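Local coordinates for sulfide-quinone reductase (Aquifex aeolicus, PDB 3HYW), which catalyses the oxidation of hydrogen sulfide with a quinone as electron acceptor, using FAD and building up polysulfur products at its active site, at residues K135-Y140 / K172-R177; L205-F210 / I215-N220. All coordinates share one frame; numbering follows the deposited sequence.

Interaction 1: residues K135-Y140 / K172-R177; sequences KLQELY and KKRGIR
Arg-174 lays its guanidinium flat on the ring of Tyr-140. The two planes are only 9° apart and their centres 3.9 Å apart, so this is a stacked cation-pi pair. It is off-centre: Arg-174 CZ lies nearest Tyr-140 CD1, at 3.4 Å, and NE sits over the middle of the ring. Arg-174 CD adds a CH-pi contact over the same face, 3.9 Å from the ring centroid. The arginine chain is extended from CG to NE (chi2 170°, chi3 175°). This carries the guanidinium out from the end of its helix and across the tyrosine. NE also forms a salt bridge with Glu-170, one turn earlier, which helps fix the rotation of the flat group. The opposite face of the Tyr-140 ring rests on the carbonyl oxygen of Leu-136, offset toward the rim.

Gln-137 bends at chi2, which brings its amide to the edge of the tyrosine ring. Its OE1 is 3.6 Å from Arg-174 NH2, a polar approach with amide and guanidinium planes steeply inclined. Ile-176 packs at the backbone end of Tyr-140, with CD1 3.8 Å from Tyr-140 CA and 4.2 Å from Tyr-140 CB.

Gly-175, with positive phi, is the C-prime residue of a Schellman motif. The motif ends helix 158-173 and turns the chain so that Arg-174 and Ile-176 both meet Tyr-140. This surface contact joins the C-terminal end of helix 126-141 to the turn that closes helix 158-173. Tyr-140 also touches Leu-171 of the second helix and Met-50 of helix 45-50, while Leu-136 and Leu-139 pack on Phe-247 of strand 247-255.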
loop_
_atom_site.group_PDB
_atom_site.type_symbol
_atom_site.label_atom_id
_atom_site.label_comp_id
_atom_site.label_asym_id
_atom_site.label_seq_id
_atom_site.Cartn_x
_atom_site.Cartn_y
_atom_site.Cartn_z
ATOM N N LYS A 135 20.153 25.304 -17.007
ATOM C CA LYS A 135 20.263 25.344 -15.545
ATOM C C LYS A 135 20.608 23.984 -14.951
ATOM O O LYS A 135 21.201 23.913 -13.876
ATOM C CB LYS A 135 18.992 25.910 -14.910
ATOM C CG LYS A 135 18.903 27.432 -14.998
ATOM C CD LYS A 135 17.644 27.984 -14.336
ATOM C CE LYS A 135 17.778 28.129 -12.812
ATOM N NZ LYS A 135 16.633 28.900 -12.222
ATOM N N LEU A 136 20.240 22.912 -15.653
ATOM C CA LEU A 136 20.584 21.552 -15.232
ATOM C C LEU A 136 22.092 21.299 -15.247
ATOM O O LEU A 136 22.626 20.635 -14.350
ATOM C CB LEU A 136 19.862 20.509 -16.089
ATOM C CG LEU A 136 18.422 20.165 -15.696
ATOM C CD1 LEU A 136 17.783 19.272 -16.740
ATOM C CD2 LEU A 136 18.376 19.500 -14.332
ATOM N N GLN A 137 22.768 21.829 -16.266
ATOM C CA GLN A 137 24.225 21.714 -16.380
ATOM C C GLN A 137 24.920 22.224 -15.115
ATOM O O GLN A 137 25.894 21.628 -14.648
ATOM C CB GLN A 137 24.737 22.453 -17.627
ATOM C CG GLN A 137 24.369 21.788 -18.963
ATOM C CD GLN A 137 25.035 20.424 -19.165
ATOM O OE1 GLN A 137 24.358 19.413 -19.356
ATOM N NE2 GLN A 137 26.366 20.394 -19.114
ATOM N N GLU A 138 24.386 23.314 -14.563
ATOM C CA GLU A 138 24.864 23.924 -13.318
ATOM C C GLU A 138 24.642 23.021 -12.090
ATOM O O GLU A 138 25.430 23.044 -11.142
ATOM C CB GLU A 138 24.175 25.282 -13.125
ATOM C CG GLU A 138 24.668 26.116 -11.941
ATOM C CD GLU A 138 23.814 27.362 -11.681
ATOM O OE1 GLU A 138 22.980 27.725 -12.548
ATOM O OE2 GLU A 138 23.985 27.983 -10.603
ATOM N N LEU A 139 23.567 22.238 -12.109
ATOM C CA LEU A 139 23.289 21.286 -11.034
ATOM C C LEU A 139 24.273 20.112 -11.024
ATOM O O LEU A 139 24.718 19.681 -9.960
ATOM C CB LEU A 139 21.850 20.774 -11.116
ATOM C CG LEU A 139 21.469 19.627 -10.173
ATOM C CD1 LEU A 139 21.321 20.118 -8.723
ATOM C CD2 LEU A 139 20.208 18.936 -10.660
ATOM N N TYR A 140 24.606 19.599 -12.207
ATOM C CA TYR A 140 25.558 18.491 -12.330
ATOM C C TYR A 140 26.957 18.914 -11.875
ATOM O O TYR A 140 27.680 18.129 -11.255
ATOM C CB TYR A 140 25.623 17.963 -13.771
ATOM C CG TYR A 140 24.291 17.653 -14.431
ATOM C CD1 TYR A 140 24.043 18.049 -15.747
ATOM C CD2 TYR A 140 23.285 16.956 -13.752
ATOM C CE1 TYR A 140 22.830 17.762 -16.376
ATOM C CE2 TYR A 140 22.060 16.670 -14.371
ATOM C CZ TYR A 140 21.843 17.077 -15.679
ATOM O OH TYR A 140 20.647 16.798 -16.301
ATOM N N LYS A 172 21.977 9.279 -11.957
ATOM C CA LYS A 172 22.509 7.930 -11.772
ATOM C C LYS A 172 23.467 7.547 -12.910
ATOM O O LYS A 172 24.441 6.822 -12.695
ATOM C CB LYS A 172 21.358 6.930 -11.664
ATOM C CG LYS A 172 21.684 5.675 -10.866
ATOM C CD LYS A 172 20.411 4.912 -10.516
ATOM C CE LYS A 172 20.732 3.469 -10.167
ATOM N NZ LYS A 172 19.545 2.733 -9.641
ATOM N N LYS A 173 23.181 8.048 -14.112
ATOM C CA LYS A 173 24.059 7.886 -15.274
ATOM C C LYS A 173 25.398 8.594 -15.026
ATOM O O LYS A 173 26.465 8.047 -15.317
ATOM C CB LYS A 173 23.360 8.431 -16.532
ATOM C CG LYS A 173 24.116 8.263 -17.842
ATOM C CD LYS A 173 23.276 8.738 -19.030
ATOM C CE LYS A 173 24.107 8.841 -20.309
ATOM N NZ LYS A 173 24.920 7.610 -20.578
ATOM N N ARG A 174 25.322 9.799 -14.468
ATOM C CA ARG A 174 26.497 10.609 -14.163
ATOM C C ARG A 174 27.178 10.177 -12.855
ATOM O O ARG A 174 28.245 10.688 -12.502
ATOM C CB ARG A 174 26.113 12.093 -14.108
ATOM C CG ARG A 174 25.744 12.692 -15.465
ATOM C CD ARG A 174 25.140 14.082 -15.320
ATOM N NE ARG A 174 24.884 14.710 -16.617
ATOM C CZ ARG A 174 25.724 15.532 -17.247
ATOM N NH1 ARG A 174 26.892 15.850 -16.706
ATOM N NH2 ARG A 174 25.388 16.045 -18.424
ATOM N N GLY A 175 26.553 9.233 -12.149
ATOM C CA GLY A 175 27.077 8.703 -10.889
ATOM C C GLY A 175 27.092 9.707 -9.749
ATOM O O GLY A 175 27.918 9.610 -8.846
ATOM N N ILE A 176 26.169 10.666 -9.787
ATOM C CA ILE A 176 26.104 11.723 -8.772
ATOM C C ILE A 176 24.751 11.803 -8.050
ATOM O O ILE A 176 24.462 12.794 -7.370
ATOM C CB ILE A 176 26.488 13.117 -9.357
ATOM C CG1 ILE A 176 25.567 13.501 -10.523
ATOM C CG2 ILE A 176 27.969 13.140 -9.764
ATOM C CD1 ILE A 176 25.561 14.988 -10.852
ATOM N N ARG A 177 23.931 10.763 -8.194
ATOM C CA ARG A 177 22.617 10.721 -7.539
ATOM C C ARG A 177 22.734 10.710 -6.004
ATOM O O ARG A 177 21.877 11.256 -5.304
ATOM C CB ARG A 177 21.774 9.537 -8.055
ATOM C CG ARG A 177 20.388 9.390 -7.403
ATOM C CD ARG A 177 19.461 10.569 -7.698
ATOM N NE ARG A 177 18.991 11.209 -6.468
ATOM C CZ ARG A 177 17.896 10.873 -5.788
ATOM N NH1 ARG A 177 17.103 9.893 -6.203
ATOM N NH2 ARG A 177 17.590 11.535 -4.682
#

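Interaction 2: residues L205-F210 / I215-N220; sequences LVEDLF and IDWIAN
The beta-alpha-beta unit formed by strand 182-185, helix 202-212 and strand 216-218 contains this contact, where the helix packs against the strand that follows it. Phe-210 is the main side chain. Ile-215 covers one face of its ring, with CG2 4.0 Å from the centroid and 12° off the ring normal, a CH-pi contact. Val-206 CG1 lies over the opposite face, so the phenyl group is held between two aliphatic branches. Ile-215 CG2 is anti to its own backbone N, with CG1 anti to the carbonyl carbon (chi1 -49°); this puts CG2 over the ring while the CG1 branch leads away.

The backbones are tied by a short hydrogen bond from Ile-215 N to Phe-210 O, 2.7 Å long and nearly straight.

Trp-217 meets the edge of the phenyl ring, with its CD1 3.9 Å from Phe-210 CD2. The two aromatic rings are oblique to each other. A water bridges the same pair of elements: it accepts from Trp-217 NE1 at 2.9 Å and donates to Glu-207 O at 2.6 Å. The extended Glu-207 side chain lies along the six-membered ring of the indole, with CG 4.0 Å from Trp-217 CZ2 and OE2 4.0 Å from CH2. The carboxylate plane is 16° from the indole plane.

Phe-210 also packs edge-to-face on Phe-184 and touches Leu-165 of helix 158-173. Asp-208 forms a salt bridge with Arg-204 of the second subunit. Strand 216-218 is the outermost strand of its mixed sheet within the chain. It pairs with strand 182-185, and helix 202-212 packs beside it.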
loop_
_atom_site.group_PDB
_atom_site.type_symbol
_atom_site.label_atom_id
_atom_site.label_comp_id
_atom_site.label_asym_id
_atom_site.label_seq_id
_atom_site.Cartn_x
_atom_site.Cartn_y
_atom_site.Cartn_z
ATOM N N LEU A 205 1.427 2.653 -7.387
ATOM C CA LEU A 205 2.505 2.521 -8.371
ATOM C C LEU A 205 3.565 3.620 -8.249
ATOM O O LEU A 205 4.759 3.329 -8.234
ATOM C CB LEU A 205 1.924 2.519 -9.799
ATOM C CG LEU A 205 2.828 2.288 -11.021
ATOM C CD1 LEU A 205 2.052 1.596 -12.145
ATOM C CD2 LEU A 205 3.484 3.569 -11.551
ATOM N N VAL A 206 3.125 4.877 -8.204
ATOM C CA VAL A 206 4.052 6.012 -8.144
ATOM C C VAL A 206 4.741 6.087 -6.780
ATOM O O VAL A 206 5.924 6.404 -6.703
ATOM C CB VAL A 206 3.360 7.362 -8.482
ATOM C CG1 VAL A 206 4.336 8.527 -8.316
ATOM C CG2 VAL A 206 2.822 7.342 -9.897
ATOM N N GLU A 207 3.996 5.799 -5.715
ATOM C CA GLU A 207 4.564 5.734 -4.364
ATOM C C GLU A 207 5.706 4.723 -4.289
ATOM O O GLU A 207 6.784 5.043 -3.785
ATOM C CB GLU A 207 3.495 5.379 -3.332
ATOM C CG GLU A 207 2.666 6.550 -2.845
ATOM C CD GLU A 207 1.558 6.130 -1.893
ATOM O OE1 GLU A 207 1.371 4.912 -1.675
ATOM O OE2 GLU A 207 0.868 7.020 -1.361
ATOM N N ASP A 208 5.470 3.510 -4.796
ATOM C CA ASP A 208 6.484 2.447 -4.771
ATOM C C ASP A 208 7.686 2.825 -5.619
ATOM O O ASP A 208 8.824 2.519 -5.271
ATOM C CB ASP A 208 5.915 1.119 -5.282
ATOM C CG ASP A 208 5.020 0.436 -4.278
ATOM O OD1 ASP A 208 4.747 1.019 -3.204
ATOM O OD2 ASP A 208 4.591 -0.701 -4.566
ATOM N N LEU A 209 7.411 3.494 -6.730
ATOM C CA LEU A 209 8.426 3.941 -7.671
ATOM C C LEU A 209 9.319 5.031 -7.080
ATOM O O LEU A 209 10.535 4.992 -7.246
ATOM C CB LEU A 209 7.738 4.448 -8.939
ATOM C CG LEU A 209 8.569 4.866 -10.145
ATOM C CD1 LEU A 209 9.166 3.645 -10.839
ATOM C CD2 LEU A 209 7.683 5.641 -11.096
ATOM N N PHE A 210 8.711 6.013 -6.419
ATOM C CA PHE A 210 9.462 7.069 -5.731
ATOM C C PHE A 210 10.299 6.477 -4.595
ATOM O O PHE A 210 11.451 6.865 -4.405
ATOM C CB PHE A 210 8.520 8.167 -5.207
ATOM C CG PHE A 210 8.186 9.238 -6.227
ATOM C CD1 PHE A 210 8.445 9.048 -7.587
ATOM C CD2 PHE A 210 7.594 10.434 -5.825
ATOM C CE1 PHE A 210 8.134 10.025 -8.520
ATOM C CE2 PHE A 210 7.269 11.419 -6.762
ATOM C CZ PHE A 210 7.545 11.215 -8.109
ATOM N N ILE A 215 13.015 9.074 -4.063
ATOM C CA ILE A 215 12.455 10.396 -4.304
ATOM C C ILE A 215 11.489 10.693 -3.181
ATOM O O ILE A 215 10.434 10.067 -3.080
ATOM C CB ILE A 215 11.690 10.482 -5.655
ATOM C CG1 ILE A 215 12.521 9.905 -6.810
ATOM C CG2 ILE A 215 11.204 11.921 -5.912
ATOM C CD1 ILE A 215 13.757 10.696 -7.159
ATOM N N ASP A 216 11.866 11.638 -2.328
ATOM C CA ASP A 216 11.022 12.051 -1.224
ATOM C C ASP A 216 9.873 12.878 -1.765
ATOM O O ASP A 216 9.973 13.458 -2.850
ATOM C CB ASP A 216 11.834 12.847 -0.202
ATOM C CG ASP A 216 12.869 11.995 0.501
ATOM O OD1 ASP A 216 12.503 10.919 1.028
ATOM O OD2 ASP A 216 14.050 12.394 0.521
ATOM N N TRP A 217 8.771 12.925 -1.029
ATOM C CA TRP A 217 7.602 13.629 -1.548
ATOM C C TRP A 217 6.696 14.198 -0.480
ATOM O O TRP A 217 6.643 13.699 0.647
ATOM C CB TRP A 217 6.802 12.741 -2.504
ATOM C CG TRP A 217 6.383 11.438 -1.930
ATOM C CD1 TRP A 217 7.072 10.257 -1.989
ATOM C CD2 TRP A 217 5.171 11.162 -1.219
ATOM N NE1 TRP A 217 6.363 9.265 -1.357
ATOM C CE2 TRP A 217 5.193 9.792 -0.875
ATOM C CE3 TRP A 217 4.069 11.938 -0.841
ATOM C CZ2 TRP A 217 4.157 9.180 -0.171
ATOM C CZ3 TRP A 217 3.036 11.332 -0.140
ATOM C CH2 TRP A 217 3.090 9.964 0.191
ATOM N N ILE A 218 5.997 15.258 -0.871
ATOM C CA ILE A 218 5.028 15.942 -0.038
ATOM C C ILE A 218 3.837 16.225 -0.949
ATOM O O ILE A 218 3.972 16.900 -1.968
ATOM C CB ILE A 218 5.592 17.275 0.520
ATOM C CG1 ILE A 218 6.969 17.061 1.170
ATOM C CG2 ILE A 218 4.601 17.908 1.493
ATOM C CD1 ILE A 218 7.794 18.330 1.362
ATOM N N ALA A 219 2.683 15.678 -0.593
ATOM C CA ALA A 219 1.469 15.874 -1.375
ATOM C C ALA A 219 0.473 16.692 -0.569
ATOM O O ALA A 219 0.646 16.884 0.636
ATOM C CB ALA A 219 0.868 14.523 -1.777
ATOM N N ASN A 220 -0.561 17.180 -1.245
ATOM C CA ASN A 220 -1.674 17.875 -0.594
ATOM C C ASN A 220 -1.259 19.191 0.070
ATOM O O ASN A 220 -1.792 19.565 1.119
ATOM C CB ASN A 220 -2.372 16.941 0.413
ATOM C CG ASN A 220 -3.864 17.174 0.487
ATOM O OD1 ASN A 220 -4.477 17.685 -0.452
ATOM N ND2 ASN A 220 -4.463 16.789 1.606
HETATM O O HOH W 1 6.956 6.384 -1.568
#

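Interaction 1 (135-140 / 172-177) closes along the chain before interaction 2 (205-210 / 215-220) opens. Their centres are about 21 Å apart, on the same side of the chain's centre. They meet through packing of Arg-177 NH1 on Ile-215 CD1, at 3.6 Å. Helix 158-173 connects them too: it ends in interaction 1, and its Leu-165 touches Phe-210 of interaction 2. Helix 126-141 packs on strand 247-255 of the mixed sheet, and strand 216-218 is the outer strand of that sheet within the chain. The two contacts thus lie on elements around one sheet. Both lie away from the FAD, quinone and sulfide sites, and both touch the second subunit of the trimer.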